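Local atomic coordinates of beta-galacturonidase (Eisenbergiella tayi, PDB entry 6NCW), a protein that hydrolyses beta-linked galacturonides as a family 2 glycoside hydrolase of a human gut bacterium, and is probably related in activity to beta-glucuronidases. Residues R271-C276 against G304-R309; F461-I466 against E502-V507. All blocks are in the same frame, centred on the assembly; numbering follows the deposited sequence.

Contact 1. Residues R271-C276 against G304-R309; sequences RIKGFC and GANSIR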
loop_
_atom_site.group_PDB
_atom_site.type_symbol
_atom_site.label_atom_id
_atom_site.label_comp_id
_atom_site.label_asym_id
_atom_site.label_seq_id
_atom_site.Cartn_x
_atom_site.Cartn_y
_atom_site.Cartn_z
ATOM N N ARG A 271 -10.619 37.137 -4.225
ATOM C CA ARG A 271 -11.061 35.762 -4.440
ATOM C C ARG A 271 -10.231 34.833 -3.554
ATOM O O ARG A 271 -9.000 34.791 -3.671
ATOM C CB ARG A 271 -10.932 35.343 -5.903
ATOM C CG ARG A 271 -11.331 33.883 -6.119
ATOM C CD ARG A 271 -10.957 33.341 -7.503
ATOM N NE ARG A 271 -11.739 33.963 -8.566
ATOM C CZ ARG A 271 -11.278 34.930 -9.350
ATOM N NH1 ARG A 271 -10.038 35.372 -9.194
ATOM N NH2 ARG A 271 -12.055 35.452 -10.288
ATOM N N ILE A 272 -10.902 34.091 -2.682
ATOM C CA ILE A 272 -10.244 33.161 -1.767
ATOM C C ILE A 272 -10.064 31.806 -2.451
ATOM O O ILE A 272 -11.041 31.181 -2.877
ATOM C CB ILE A 272 -11.042 33.024 -0.460
ATOM C CG1 ILE A 272 -11.059 34.361 0.267
ATOM C CG2 ILE A 272 -10.426 31.975 0.463
ATOM C CD1 ILE A 272 -9.687 34.855 0.643
ATOM N N LYS A 273 -8.806 31.358 -2.557
ATOM C CA LYS A 273 -8.415 30.047 -3.088
ATOM C C LYS A 273 -7.674 29.327 -1.960
ATOM O O LYS A 273 -6.454 29.405 -1.857
ATOM C CB LYS A 273 -7.521 30.176 -4.338
ATOM C CG LYS A 273 -8.100 31.040 -5.484
ATOM C CD LYS A 273 -7.230 30.956 -6.738
ATOM C CE LYS A 273 -5.961 31.782 -6.608
ATOM N NZ LYS A 273 -4.826 31.271 -7.445
ATOM N N GLY A 274 -8.401 28.622 -1.092
ATOM C CA GLY A 274 -7.877 28.254 0.202
ATOM C C GLY A 274 -7.835 26.762 0.492
ATOM O O GLY A 274 -8.415 25.921 -0.224
ATOM N N PHE A 275 -7.147 26.453 1.591
ATOM C CA PHE A 275 -7.121 25.137 2.203
ATOM C C PHE A 275 -7.423 25.242 3.685
ATOM O O PHE A 275 -6.883 26.110 4.387
ATOM C CB PHE A 275 -5.770 24.445 2.008
ATOM C CG PHE A 275 -5.660 23.726 0.701
ATOM C CD1 PHE A 275 -6.210 22.462 0.550
ATOM C CD2 PHE A 275 -5.008 24.313 -0.381
ATOM C CE1 PHE A 275 -6.125 21.795 -0.677
ATOM C CE2 PHE A 275 -4.910 23.655 -1.593
ATOM C CZ PHE A 275 -5.474 22.389 -1.745
ATOM N N CYS A 276 -8.279 24.354 4.160
ATOM C CA CYS A 276 -8.303 24.074 5.579
ATOM C C CYS A 276 -7.046 23.282 5.914
ATOM O O CYS A 276 -6.704 22.334 5.208
ATOM C CB CYS A 276 -9.556 23.283 5.944
ATOM S SG CYS A 276 -11.116 24.179 5.648
ATOM N N GLY A 304 -1.627 26.348 -6.062
ATOM C CA GLY A 304 -2.271 27.563 -6.513
ATOM C C GLY A 304 -3.049 28.320 -5.461
ATOM O O GLY A 304 -3.669 29.340 -5.790
ATOM N N ALA A 305 -3.009 27.885 -4.204
ATOM C CA ALA A 305 -3.792 28.527 -3.162
ATOM C C ALA A 305 -3.208 29.882 -2.792
ATOM O O ALA A 305 -2.005 30.139 -2.944
ATOM C CB ALA A 305 -3.871 27.642 -1.914
ATOM N N ASN A 306 -4.077 30.756 -2.300
ATOM C CA ASN A 306 -3.611 32.012 -1.741
ATOM C C ASN A 306 -4.019 32.164 -0.289
ATOM O O ASN A 306 -3.780 33.218 0.300
ATOM C CB ASN A 306 -4.110 33.204 -2.574
ATOM C CG ASN A 306 -5.627 33.322 -2.610
ATOM O OD1 ASN A 306 -6.337 32.744 -1.781
ATOM N ND2 ASN A 306 -6.135 34.090 -3.583
ATOM N N SER A 307 -4.630 31.146 0.312
ATOM C CA SER A 307 -5.169 31.355 1.646
ATOM C C SER A 307 -5.257 30.038 2.415
ATOM O O SER A 307 -5.411 28.959 1.831
ATOM C CB SER A 307 -6.534 32.039 1.562
ATOM O OG SER A 307 -7.001 32.392 2.849
ATOM N N ILE A 308 -5.139 30.145 3.735
ATOM C CA ILE A 308 -5.269 29.015 4.644
ATOM C C ILE A 308 -6.252 29.384 5.750
ATOM O O ILE A 308 -6.320 30.539 6.182
ATOM C CB ILE A 308 -3.907 28.601 5.238
ATOM C CG1 ILE A 308 -3.064 27.933 4.169
ATOM C CG2 ILE A 308 -4.081 27.687 6.444
ATOM C CD1 ILE A 308 -1.640 27.797 4.561
ATOM N N ARG A 309 -7.021 28.397 6.187
ATOM C CA ARG A 309 -7.966 28.508 7.282
ATOM C C ARG A 309 -7.487 27.575 8.392
ATOM O O ARG A 309 -7.281 26.377 8.152
ATOM C CB ARG A 309 -9.377 28.139 6.790
ATOM C CG ARG A 309 -10.389 28.003 7.891
ATOM C CD ARG A 309 -11.831 27.831 7.432
ATOM N NE ARG A 309 -12.593 27.601 8.657
ATOM C CZ ARG A 309 -13.358 26.542 8.905
ATOM N NH1 ARG A 309 -13.571 25.621 7.965
ATOM N NH2 ARG A 309 -13.936 26.428 10.097
#
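Strand 272-276 pairs in parallel sense with strand 307-309, the short axes 39° apart, Phe275 N donating a hydrogen bond to Ser307 O and Arg309 N one of 2.9 Å to Phe275 O. The two strands flank helix 290-302 as a beta-alpha-beta unit of the TIM barrel. Ahead of these rungs the Asn306 carboxamide, with CG in the crowded position between backbone N and carbonyl carbon (chi1 62°), spans the backbone of Arg271 and Lys273. ND2 gives an almost straight hydrogen bond to Arg271 O (3.0 Å), in the amide plane, and another to Asn557 OD1, while OD1 accepts Lys273 N (2.9 Å) from above its carbonyl plane. Asn306 N in turn donates to Lys273 O at 2.8 Å. The Lys273 chain crosses the Asn306 side chain at about a right angle, bends at chi3 and sets NZ 2.8 Å from Gly304 O; Tyr552 O and Leu555 O also accept from NZ. Ala305 CB meets the edge of the Phe275 ring at CD2. NH2 of the extended Arg309 pairs with Glu333 and Asn377 OD1, and NH1 with the galacturonate-binding Glu465 and Thr464 O. Such a second-shell cation would be expected to favour the ionised form of Glu465.

Contact 2. Residues F461-I466 against E502-V507; sequences FLITEI and EGCSGV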
loop_
_atom_site.group_PDB
_atom_site.type_symbol
_atom_site.label_atom_id
_atom_site.label_comp_id
_atom_site.label_asym_id
_atom_site.label_seq_id
_atom_site.Cartn_x
_atom_site.Cartn_y
_atom_site.Cartn_z
ATOM N N PHE A 461 -19.973 35.983 0.963
ATOM C CA PHE A 461 -20.288 34.579 1.207
ATOM C C PHE A 461 -19.079 33.736 0.837
ATOM O O PHE A 461 -18.537 33.878 -0.265
ATOM C CB PHE A 461 -21.538 34.170 0.396
ATOM C CG PHE A 461 -21.874 32.679 0.432
ATOM C CD1 PHE A 461 -22.408 32.089 1.570
ATOM C CD2 PHE A 461 -21.710 31.893 -0.698
ATOM C CE1 PHE A 461 -22.737 30.734 1.593
ATOM C CE2 PHE A 461 -22.043 30.541 -0.685
ATOM C CZ PHE A 461 -22.551 29.967 0.461
ATOM N N LEU A 462 -18.658 32.864 1.756
ATOM C CA LEU A 462 -17.556 31.928 1.541
ATOM C C LEU A 462 -18.040 30.503 1.785
ATOM O O LEU A 462 -18.871 30.276 2.670
ATOM C CB LEU A 462 -16.373 32.228 2.483
ATOM C CG LEU A 462 -15.493 33.442 2.206
ATOM C CD1 LEU A 462 -14.560 33.698 3.372
ATOM C CD2 LEU A 462 -14.713 33.236 0.901
ATOM N N ILE A 463 -17.540 29.557 0.989
ATOM C CA ILE A 463 -17.600 28.131 1.315
ATOM C C ILE A 463 -16.353 27.805 2.137
ATOM O O ILE A 463 -15.238 27.762 1.606
ATOM C CB ILE A 463 -17.665 27.252 0.059
ATOM C CG1 ILE A 463 -18.945 27.527 -0.746
ATOM C CG2 ILE A 463 -17.562 25.760 0.450
ATOM C CD1 ILE A 463 -20.211 27.384 0.076
ATOM N N THR A 464 -16.527 27.591 3.436
ATOM C CA THR A 464 -15.380 27.399 4.310
ATOM C C THR A 464 -14.950 25.942 4.411
ATOM O O THR A 464 -13.870 25.678 4.956
ATOM C CB THR A 464 -15.668 27.963 5.714
ATOM O OG1 THR A 464 -17.042 27.743 6.067
ATOM C CG2 THR A 464 -15.356 29.450 5.728
ATOM N N GLU A 465 -15.751 25.010 3.879
ATOM C CA GLU A 465 -15.382 23.600 3.721
ATOM C C GLU A 465 -16.138 23.027 2.535
ATOM O O GLU A 465 -17.350 23.208 2.450
ATOM C CB GLU A 465 -15.720 22.763 4.970
ATOM C CG GLU A 465 -14.765 22.975 6.131
ATOM C CD GLU A 465 -15.200 22.280 7.417
ATOM O OE1 GLU A 465 -14.845 22.822 8.490
ATOM O OE2 GLU A 465 -15.877 21.216 7.362
ATOM N N ILE A 466 -15.412 22.377 1.625
ATOM C CA ILE A 466 -15.965 21.438 0.654
ATOM C C ILE A 466 -14.860 20.440 0.304
ATOM O O ILE A 466 -13.678 20.793 0.263
ATOM C CB ILE A 466 -16.502 22.183 -0.600
ATOM C CG1 ILE A 466 -17.372 21.275 -1.472
ATOM C CG2 ILE A 466 -15.353 22.764 -1.423
ATOM C CD1 ILE A 466 -18.321 22.074 -2.396
ATOM N N GLU A 502 -22.223 33.129 -8.438
ATOM C CA GLU A 502 -22.215 34.579 -8.281
ATOM C C GLU A 502 -22.588 34.951 -6.860
ATOM O O GLU A 502 -23.566 34.435 -6.310
ATOM C CB GLU A 502 -23.201 35.238 -9.254
ATOM C CG GLU A 502 -22.547 35.799 -10.510
ATOM C CD GLU A 502 -23.578 36.234 -11.554
ATOM O OE1 GLU A 502 -24.607 36.847 -11.164
ATOM O OE2 GLU A 502 -23.366 35.944 -12.758
ATOM N N GLY A 503 -21.819 35.867 -6.282
ATOM C CA GLY A 503 -21.967 36.256 -4.897
ATOM C C GLY A 503 -21.066 35.506 -3.933
ATOM O O GLY A 503 -21.081 35.806 -2.736
ATOM N N CYS A 504 -20.285 34.548 -4.411
ATOM C CA CYS A 504 -19.400 33.768 -3.561
ATOM C C CYS A 504 -17.974 34.261 -3.751
ATOM O O CYS A 504 -17.480 34.307 -4.877
ATOM C CB CYS A 504 -19.507 32.271 -3.890
ATOM S SG CYS A 504 -18.352 31.185 -2.971
ATOM N N SER A 505 -17.316 34.632 -2.649
ATOM C CA SER A 505 -15.961 35.157 -2.739
ATOM C C SER A 505 -14.895 34.076 -2.858
ATOM O O SER A 505 -13.739 34.419 -3.141
ATOM C CB SER A 505 -15.647 36.035 -1.530
ATOM O OG SER A 505 -16.372 37.247 -1.615
ATOM N N GLY A 506 -15.239 32.799 -2.659
ATOM C CA GLY A 506 -14.269 31.733 -2.817
ATOM C C GLY A 506 -14.543 30.588 -1.854
ATOM O O GLY A 506 -15.652 30.443 -1.344
ATOM N N VAL A 507 -13.493 29.796 -1.605
ATOM C CA VAL A 507 -13.636 28.459 -1.028
ATOM C C VAL A 507 -12.375 28.094 -0.248
ATOM O O VAL A 507 -11.259 28.464 -0.635
ATOM C CB VAL A 507 -13.906 27.407 -2.139
ATOM C CG1 VAL A 507 -12.794 27.438 -3.188
ATOM C CG2 VAL A 507 -13.985 25.997 -1.544
HETATM O O HOH W 1 -19.049 37.151 -1.491
#
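Phe461 presents the edge of its ring, not a face, to the 502-507 segment. With CG anti to the backbone N (chi1 173°), the ring brings CD2 within 3.9 Å of Cys504 CB, and Cys504 SG sits obliquely to it, 5.2 Å from the ring centroid, as a sulfur-aromatic contact. Tyr447 meets the same ring edge-to-face. On this side of the sheet, Ile463 and Val507 cross obliquely, CG2 to CG2. Ile466 lies at about a right angle to Val507 and closes more tightly, its CG2 3.5 Å from Val507 CG2. The two strands are parallel neighbours in the TIM barrel, joined through helix 484-500 as a beta-alpha-beta crossover, and Val498 of that helix touches both Ile463 and Val507. From the other face, Leu462 swings CD2 to 3.6 Å from Gly506 N, over backbone that carries no side chain. Between the faces, Ser505 N donates to Phe461 O at 2.8 Å, nearly along the C=O axis, and Ile463 N donates to Gly506 O. Beside Phe461, a water accepts from Phe461 N and Ser505 OG and donates to Gly503 O (2.7 Å). Beyond the paired residues comes Glu465, seen to bind galacturonate in a structure of this protein; here its OE1 hydrogen-bonds a glycerol, probably from the crystallisation liquor.

Two parallel seams of one barrel illustrate how a shared scaffold accommodates different chemistry. Both contacts are buried and each joins the ends of a beta-alpha-beta unit; strand 268-276 of contact 1 adjoins strand 504-509 of contact 2, with Ile272 N 2.9 Å from Ser505 O and Gly274 N 2.9 Å from Val507 O. Contact 1 is the more polar, its asparagine and lysine side chains hydrogen-bonding to main chain before the strands pair. In contact 2 the side-chain part is largely apolar, and Phe461, Ile463 and Val507 pack on the surrounding helices. Towards the active-site end the two converge, where Cys276 SG of contact 1 packs 3.2 Å from Thr464 O of contact 2.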